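Local coordinates for protein subtilase cytotoxin, subunit B (Escherichia coli, PDB 3DWA) that forms the pentameric B subunit of an AB5 toxin and probably binds host cell-surface glycans, including a non-human one, to deliver the toxic A subunit, at residues R7-F19 and L65-E79. Sequence-based numbering, arbitrary orientation.
Sequences RDGMFSGVVITQF and LYFYTTGQPVRIYYE
Y78 lays its ring against G9 and F11. The backbone N of G9 sits over the centre of one face, and the F11 ring lies almost parallel (8°) but slid well aside, with centroids 5.1 Å apart. The first torsion of Y78 (72°) sets CG between its backbone N and carbonyl carbon, which swings the ring back across the neighbouring strand; a water links its OH to M10 O. R7 NH2 meets E79 OE2 at 2.8 Å in a salt bridge whose N-H...O bond is nearly straight (170°), in the guanidinium plane but from above the carboxylate plane; R114 is a second partner of the same oxygen.

Along the antiparallel strands, F11 and I76 form a hydrogen-bonded pair. R75 grips S12 side-on, NE (3.0 Å) and NH2 both reaching the single oxygen OG. These two bonds should limit rotation of the guanidinium. The selenium of M10, a selenomethionine, lies 3.5 Å above the R75 guanidinium plane, offset toward its rim.

At G13 the chain turns a corner with positive phi, and V14 resumes pairing with V74. Past it, I16 points at helix 57-70: CD1 touches F67 CB at 3.8 Å, while CG2 approaches Y68 CB. One water accepts from I16 N and donates to F67 O and Q72 O, bridging strand, helix end and loop. L65 CD1 lies over one F19 face.

G13 and V14 both face V74 in a G1 beta bulge, through which strands 10-12 and 14-24 share one partner in a curled antiparallel sheet, consistent with the OB fold of AB5 toxin B subunits.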
# COMPACT_ATOMS: atom_id res chain seq x y z
N ARG C 7 2.31 -6.98 -31.37
CA ARG C 7 0.94 -7.52 -31.43
C ARG C 7 0.01 -6.38 -31.08
O ARG C 7 0.47 -5.36 -30.62
CB ARG C 7 0.73 -8.66 -30.41
CG ARG C 7 1.39 -10.00 -30.77
CD ARG C 7 1.55 -10.90 -29.55
NE ARG C 7 0.25 -11.27 -28.97
CZ ARG C 7 -0.60 -12.16 -29.48
NH1 ARG C 7 -0.29 -12.81 -30.61
NH2 ARG C 7 -1.75 -12.42 -28.88
N ASP C 8 -1.29 -6.54 -31.31
CA ASP C 8 -2.29 -5.59 -30.84
C ASP C 8 -2.32 -5.63 -29.28
O ASP C 8 -2.40 -6.74 -28.70
CB ASP C 8 -3.70 -5.96 -31.34
CG ASP C 8 -3.91 -5.72 -32.85
OD1 ASP C 8 -3.18 -4.89 -33.48
OD2 ASP C 8 -4.84 -6.38 -33.40
N GLY C 9 -2.26 -4.49 -28.59
CA GLY C 9 -2.18 -3.14 -29.12
C GLY C 9 -1.77 -2.21 -27.98
O GLY C 9 -1.53 -2.65 -26.84
N MSE C 10 -1.74 -0.93 -28.26
CA MSE C 10 -1.49 0.05 -27.21
C MSE C 10 -2.23 1.32 -27.58
O MSE C 10 -2.56 1.50 -28.75
CB MSE C 10 0.00 0.33 -27.10
CG MSE C 10 0.57 0.77 -28.41
SE MSE C 10 2.42 1.11 -28.17
CE MSE C 10 2.89 1.96 -29.85
N PHE C 11 -2.52 2.18 -26.60
CA PHE C 11 -3.06 3.50 -26.88
C PHE C 11 -2.23 4.46 -26.08
O PHE C 11 -2.06 4.26 -24.86
CB PHE C 11 -4.54 3.60 -26.47
CG PHE C 11 -5.46 2.85 -27.39
CD1 PHE C 11 -5.74 3.34 -28.66
CD2 PHE C 11 -6.00 1.65 -27.03
CE1 PHE C 11 -6.58 2.66 -29.53
CE2 PHE C 11 -6.84 0.95 -27.89
CZ PHE C 11 -7.12 1.47 -29.16
N SER C 12 -1.67 5.47 -26.76
CA SER C 12 -0.79 6.43 -26.11
C SER C 12 -1.53 7.70 -25.79
O SER C 12 -2.57 7.99 -26.44
CB SER C 12 0.43 6.75 -26.97
OG SER C 12 1.07 5.56 -27.32
N GLY C 13 -1.00 8.44 -24.79
CA GLY C 13 -1.57 9.71 -24.32
C GLY C 13 -3.02 9.64 -23.81
O GLY C 13 -3.85 10.55 -24.07
N VAL C 14 -3.32 8.56 -23.12
CA VAL C 14 -4.61 8.29 -22.55
C VAL C 14 -4.71 8.83 -21.12
O VAL C 14 -3.77 8.64 -20.32
CB VAL C 14 -4.78 6.74 -22.55
CG1 VAL C 14 -6.00 6.25 -21.79
CG2 VAL C 14 -4.75 6.24 -23.99
N VAL C 15 -5.82 9.47 -20.78
CA VAL C 15 -6.06 9.89 -19.39
C VAL C 15 -7.06 8.88 -18.84
O VAL C 15 -8.13 8.65 -19.46
CB VAL C 15 -6.59 11.37 -19.31
CG1 VAL C 15 -7.12 11.69 -17.91
CG2 VAL C 15 -5.50 12.39 -19.73
N ILE C 16 -6.70 8.21 -17.74
CA ILE C 16 -7.60 7.21 -17.12
C ILE C 16 -8.69 7.99 -16.41
O ILE C 16 -8.42 8.73 -15.49
CB ILE C 16 -6.88 6.20 -16.12
CG1 ILE C 16 -5.80 5.39 -16.86
CG2 ILE C 16 -7.94 5.27 -15.39
CD1 ILE C 16 -4.79 4.57 -15.93
N THR C 17 -9.91 7.81 -16.85
CA THR C 17 -11.04 8.62 -16.41
C THR C 17 -12.08 7.84 -15.58
O THR C 17 -12.86 8.45 -14.86
CB THR C 17 -11.76 9.26 -17.64
OG1 THR C 17 -12.16 8.24 -18.55
CG2 THR C 17 -10.81 10.20 -18.38
N GLN C 18 -12.11 6.52 -15.70
CA GLN C 18 -13.10 5.72 -14.93
C GLN C 18 -12.43 4.46 -14.38
O GLN C 18 -11.49 3.93 -14.97
CB GLN C 18 -14.33 5.29 -15.77
CG GLN C 18 -15.13 6.42 -16.49
CD GLN C 18 -15.81 7.39 -15.53
OE1 GLN C 18 -16.37 7.00 -14.49
NE2 GLN C 18 -15.73 8.67 -15.86
N PHE C 19 -12.96 3.99 -13.27
CA PHE C 19 -12.36 2.87 -12.53
C PHE C 19 -13.51 1.98 -11.98
O PHE C 19 -14.43 2.50 -11.40
CB PHE C 19 -11.51 3.43 -11.39
CG PHE C 19 -10.29 2.62 -11.09
CD1 PHE C 19 -9.05 3.06 -11.52
CD2 PHE C 19 -10.39 1.42 -10.39
CE1 PHE C 19 -7.90 2.30 -11.25
CE2 PHE C 19 -9.26 0.67 -10.09
CZ PHE C 19 -8.01 1.11 -10.52
N LEU C 65 -4.45 2.90 -10.48
CA LEU C 65 -5.05 3.77 -9.48
C LEU C 65 -4.23 5.03 -9.25
O LEU C 65 -4.80 6.15 -9.14
CB LEU C 65 -5.39 3.02 -8.16
CG LEU C 65 -6.13 3.88 -7.11
CD1 LEU C 65 -7.52 4.34 -7.62
CD2 LEU C 65 -6.32 3.20 -5.70
N TYR C 66 -2.90 4.88 -9.20
CA TYR C 66 -1.98 6.02 -9.19
C TYR C 66 -2.25 7.02 -10.35
O TYR C 66 -2.42 8.23 -10.14
CB TYR C 66 -0.52 5.52 -9.26
CG TYR C 66 0.49 6.63 -9.18
CD1 TYR C 66 0.96 7.07 -7.93
CD2 TYR C 66 0.96 7.27 -10.34
CE1 TYR C 66 1.92 8.12 -7.85
CE2 TYR C 66 1.88 8.32 -10.28
CZ TYR C 66 2.35 8.74 -9.03
OH TYR C 66 3.27 9.75 -8.95
N PHE C 67 -2.25 6.52 -11.59
CA PHE C 67 -2.41 7.34 -12.78
C PHE C 67 -3.83 7.93 -12.90
O PHE C 67 -4.02 9.04 -13.40
CB PHE C 67 -2.10 6.49 -14.03
CG PHE C 67 -0.66 6.23 -14.25
CD1 PHE C 67 0.30 7.20 -13.92
CD2 PHE C 67 -0.23 5.06 -14.87
CE1 PHE C 67 1.65 6.98 -14.20
CE2 PHE C 67 1.10 4.85 -15.12
CZ PHE C 67 2.06 5.81 -14.79
N TYR C 68 -4.83 7.20 -12.44
CA TYR C 68 -6.17 7.77 -12.27
C TYR C 68 -6.13 9.03 -11.37
O TYR C 68 -6.83 10.04 -11.65
CB TYR C 68 -7.15 6.74 -11.69
CG TYR C 68 -8.52 7.30 -11.36
CD1 TYR C 68 -9.45 7.61 -12.39
CD2 TYR C 68 -8.92 7.51 -10.04
CE1 TYR C 68 -10.72 8.13 -12.11
CE2 TYR C 68 -10.19 8.04 -9.75
CZ TYR C 68 -11.08 8.35 -10.80
OH TYR C 68 -12.33 8.88 -10.51
N THR C 69 -5.39 8.93 -10.26
CA THR C 69 -5.24 10.00 -9.29
C THR C 69 -4.51 11.21 -9.86
O THR C 69 -4.97 12.34 -9.65
CB THR C 69 -4.50 9.52 -8.01
OG1 THR C 69 -5.10 8.29 -7.53
CG2 THR C 69 -4.56 10.58 -6.90
N THR C 70 -3.37 11.01 -10.54
CA THR C 70 -2.62 12.14 -11.09
C THR C 70 -3.33 12.80 -12.31
O THR C 70 -3.14 13.98 -12.57
CB THR C 70 -1.17 11.79 -11.48
OG1 THR C 70 -1.19 10.88 -12.57
CG2 THR C 70 -0.33 11.21 -10.28
N GLY C 71 -4.11 12.01 -13.06
CA GLY C 71 -4.72 12.51 -14.28
C GLY C 71 -3.75 12.67 -15.44
O GLY C 71 -4.10 13.22 -16.48
N GLN C 72 -2.51 12.21 -15.24
CA GLN C 72 -1.43 12.14 -16.26
C GLN C 72 -1.80 11.39 -17.49
O GLN C 72 -2.47 10.36 -17.37
CB GLN C 72 -0.32 11.22 -15.74
CG GLN C 72 0.66 11.83 -15.12
CD GLN C 72 1.61 10.80 -14.49
OE1 GLN C 72 1.39 10.35 -13.33
NE2 GLN C 72 2.68 10.48 -15.22
N PRO C 73 -1.27 11.82 -18.67
CA PRO C 73 -1.48 11.06 -19.89
C PRO C 73 -0.50 9.86 -19.89
O PRO C 73 0.67 10.06 -19.62
CB PRO C 73 -1.13 12.07 -20.99
CG PRO C 73 -0.04 12.95 -20.34
CD PRO C 73 -0.51 13.08 -18.91
N VAL C 74 -1.01 8.66 -20.16
CA VAL C 74 -0.26 7.40 -20.03
C VAL C 74 -0.53 6.51 -21.27
O VAL C 74 -1.45 6.79 -22.06
CB VAL C 74 -0.60 6.64 -18.69
CG1 VAL C 74 -0.27 7.56 -17.49
CG2 VAL C 74 -2.09 6.20 -18.65
N ARG C 75 0.31 5.50 -21.47
CA ARG C 75 0.10 4.50 -22.50
C ARG C 75 -0.52 3.32 -21.81
O ARG C 75 -0.02 2.90 -20.77
CB ARG C 75 1.43 4.07 -23.09
CG ARG C 75 1.35 2.88 -24.07
CD ARG C 75 2.64 2.73 -24.81
NE ARG C 75 2.89 3.82 -25.76
CZ ARG C 75 4.06 3.99 -26.41
NH1 ARG C 75 5.08 3.14 -26.21
NH2 ARG C 75 4.23 5.00 -27.26
N ILE C 76 -1.62 2.82 -22.39
CA ILE C 76 -2.27 1.59 -21.98
C ILE C 76 -1.87 0.52 -22.97
O ILE C 76 -2.06 0.70 -24.17
CB ILE C 76 -3.84 1.75 -21.91
CG1 ILE C 76 -4.27 2.31 -20.54
CG2 ILE C 76 -4.54 0.42 -21.95
CD1 ILE C 76 -3.83 3.68 -20.25
N TYR C 77 -1.31 -0.58 -22.46
CA TYR C 77 -1.01 -1.78 -23.24
C TYR C 77 -2.04 -2.83 -22.98
O TYR C 77 -2.33 -3.16 -21.83
CB TYR C 77 0.31 -2.38 -22.80
CG TYR C 77 1.52 -1.56 -23.05
CD1 TYR C 77 2.27 -1.72 -24.21
CD2 TYR C 77 1.96 -0.63 -22.10
CE1 TYR C 77 3.45 -0.96 -24.41
CE2 TYR C 77 3.11 0.11 -22.29
CZ TYR C 77 3.86 -0.07 -23.44
OH TYR C 77 4.98 0.69 -23.61
N TYR C 78 -2.61 -3.39 -24.05
CA TYR C 78 -3.75 -4.29 -23.91
C TYR C 78 -3.65 -5.49 -24.87
O TYR C 78 -2.95 -5.45 -25.87
CB TYR C 78 -5.08 -3.50 -24.11
CG TYR C 78 -5.32 -3.09 -25.57
CD1 TYR C 78 -6.08 -3.89 -26.41
CD2 TYR C 78 -4.74 -1.95 -26.10
CE1 TYR C 78 -6.28 -3.55 -27.75
CE2 TYR C 78 -4.93 -1.59 -27.45
CZ TYR C 78 -5.69 -2.41 -28.26
OH TYR C 78 -5.91 -2.08 -29.58
N GLU C 79 -4.38 -6.54 -24.55
CA GLU C 79 -4.53 -7.66 -25.46
C GLU C 79 -6.02 -7.95 -25.68
O GLU C 79 -6.71 -8.29 -24.75
CB GLU C 79 -3.84 -8.89 -24.94
CG GLU C 79 -4.20 -10.07 -25.74
CD GLU C 79 -3.13 -11.08 -25.76
OE1 GLU C 79 -3.18 -12.02 -24.92
OE2 GLU C 79 -2.22 -10.90 -26.61
O HOH W 1 -3.83 -0.24 -30.88
O HOH W 2 -4.42 8.99 -16.19
O HOH W 3 -7.76 10.74 -13.99
O HOH W 4 -13.96 9.42 -12.44